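PDB 2A28: protein BZZ1 from Saccharomyces cerevisiae, which plays a role in endocytosis and vacuolar trafficking and acts with type I myosins to restore actin cytoskeleton polarity after salt stress. Local coordinates for residues D15-I19 and L44-F48. Sequence-based numbering, arbitrary orientation.
Sequences DEISI and LKGLF
In I17, chi1 of 56° sets CG1 between the backbone N and the carbonyl carbon and leaves CG2 anti to that carbon, which splays the two branches over the strand 44-48, CG2 toward L44 and K45 and CD1 toward F48. The setting is the small beta fold of an SH3 domain, the second of Bzz1, where the long loop between strands 2-4 and 24-27, the RT loop of this family, folds back on the sheet. Its segment 15-19 runs at 90° to the strand, and the meeting illustrates how steeply crossed segments can be joined by a single beta bridge, here E16 with L47. L47 is gripped through both its backbone groups: its N donates to D15 O at 2.9 Å, with an angle of 174° at the hydrogen, while I17 N donates to L47 O. The same oxygen lies 3.3 Å from E16 CA in a CA-H...O contact. G46, which has no side chain, brings its CA within 3.6 Å of D15 O.

I17 CG2 lies 3.6 Å from L44 CG, and the buried I17 CD1 comes obliquely to the F48 ring, 4.2 Å from CD2. I19 crosses F48 at about a right angle, with CG2 and CD1 both near F48 CB; I19 and F48 also pack on I25, carrying the contact into the domain core. At the more open end, L47 CB and CG both lie 3.5 Å from D15 O, and CD1 continues to the carboxylate oxygen D15 OD2. E16, by contrast, turns its polar end back into its own loop, where OE1 accepts from Q12 N and is hydrogen-bonded to Y9 OH. The I17 methyl CG2 rests 3.4 Å from K45 O.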
loop_
_atom_site.group_PDB
_atom_site.type_symbol
_atom_site.label_atom_id
_atom_site.label_comp_id
_atom_site.label_asym_id
_atom_site.label_seq_id
_atom_site.Cartn_x
_atom_site.Cartn_y
_atom_site.Cartn_z
ATOM N N ASP A 15 7.301 1.764 -9.297
ATOM C CA ASP A 15 5.875 1.491 -9.181
ATOM C C ASP A 15 5.408 1.166 -7.763
ATOM O O ASP A 15 4.206 0.997 -7.534
ATOM C CB ASP A 15 5.466 0.355 -10.122
ATOM C CG ASP A 15 6.205 -0.920 -9.927
ATOM O OD1 ASP A 15 7.316 -0.873 -9.307
ATOM O OD2 ASP A 15 5.682 -1.958 -10.397
ATOM N N GLU A 16 6.336 1.143 -6.843
ATOM C CA GLU A 16 5.994 0.828 -5.450
ATOM C C GLU A 16 6.025 2.088 -4.633
ATOM O O GLU A 16 6.663 3.094 -4.971
ATOM C CB GLU A 16 6.992 -0.191 -4.866
ATOM C CG GLU A 16 6.910 -1.536 -5.589
ATOM C CD GLU A 16 7.877 -2.572 -5.053
ATOM O OE1 GLU A 16 8.509 -2.279 -4.012
ATOM O OE2 GLU A 16 8.012 -3.664 -5.678
ATOM N N ILE A 17 5.273 2.054 -3.502
ATOM C CA ILE A 17 5.341 3.151 -2.536
ATOM C C ILE A 17 5.770 2.604 -1.178
ATOM O O ILE A 17 5.450 1.504 -0.772
ATOM C CB ILE A 17 4.040 3.954 -2.407
ATOM C CG1 ILE A 17 2.841 3.078 -2.051
ATOM C CG2 ILE A 17 3.767 4.842 -3.636
ATOM C CD1 ILE A 17 1.651 3.857 -1.591
ATOM N N SER A 18 6.534 3.427 -0.497
ATOM C CA SER A 18 6.865 3.145 0.920
ATOM C C SER A 18 5.668 3.453 1.807
ATOM O O SER A 18 5.020 4.448 1.662
ATOM C CB SER A 18 8.097 3.940 1.353
ATOM O OG SER A 18 9.236 3.538 0.564
ATOM N N ILE A 19 5.383 2.571 2.750
ATOM C CA ILE A 19 4.348 2.747 3.781
ATOM C C ILE A 19 4.978 2.557 5.134
ATOM O O ILE A 19 5.958 1.854 5.298
ATOM C CB ILE A 19 3.175 1.809 3.518
ATOM C CG1 ILE A 19 3.556 0.333 3.617
ATOM C CG2 ILE A 19 2.605 2.149 2.164
ATOM C CD1 ILE A 19 2.396 -0.622 3.628
ATOM N N LEU A 44 0.462 10.106 -2.434
ATOM C CA LEU A 44 1.526 9.201 -2.830
ATOM C C LEU A 44 0.836 7.917 -3.333
ATOM O O LEU A 44 0.135 7.304 -2.516
ATOM C CB LEU A 44 2.373 8.890 -1.605
ATOM C CG LEU A 44 3.572 7.980 -1.813
ATOM C CD1 LEU A 44 4.595 8.632 -2.729
ATOM C CD2 LEU A 44 4.203 7.555 -0.491
ATOM N N LYS A 45 1.013 7.514 -4.590
ATOM C CA LYS A 45 0.288 6.404 -5.230
ATOM C C LYS A 45 1.217 5.367 -5.779
ATOM O O LYS A 45 2.178 5.689 -6.474
ATOM C CB LYS A 45 -0.510 7.057 -6.367
ATOM C CG LYS A 45 -1.405 6.086 -7.090
ATOM C CD LYS A 45 -2.509 6.822 -7.885
ATOM C CE LYS A 45 -1.860 7.757 -8.889
ATOM N NZ LYS A 45 -2.899 8.235 -9.864
ATOM N N GLY A 46 0.918 4.117 -5.500
ATOM C CA GLY A 46 1.671 3.008 -6.025
ATOM C C GLY A 46 1.292 1.729 -5.368
ATOM O O GLY A 46 0.275 1.589 -4.644
ATOM N N LEU A 47 2.059 0.696 -5.647
ATOM C CA LEU A 47 1.877 -0.628 -5.138
ATOM C C LEU A 47 2.551 -0.807 -3.762
ATOM O O LEU A 47 3.658 -0.393 -3.525
ATOM C CB LEU A 47 2.517 -1.690 -6.057
ATOM C CG LEU A 47 1.977 -1.743 -7.482
ATOM C CD1 LEU A 47 2.820 -2.652 -8.347
ATOM C CD2 LEU A 47 0.535 -2.233 -7.477
ATOM N N PHE A 48 1.845 -1.542 -2.900
ATOM C CA PHE A 48 2.403 -1.877 -1.583
ATOM C C PHE A 48 1.902 -3.264 -1.196
ATOM O O PHE A 48 0.875 -3.741 -1.707
ATOM C CB PHE A 48 1.981 -0.863 -0.488
ATOM C CG PHE A 48 0.500 -0.708 -0.376
ATOM C CD1 PHE A 48 -0.223 -1.426 0.573
ATOM C CD2 PHE A 48 -0.217 0.128 -1.189
ATOM C CE1 PHE A 48 -1.576 -1.346 0.666
ATOM C CE2 PHE A 48 -1.560 0.244 -1.117
ATOM C CZ PHE A 48 -2.266 -0.464 -0.155
#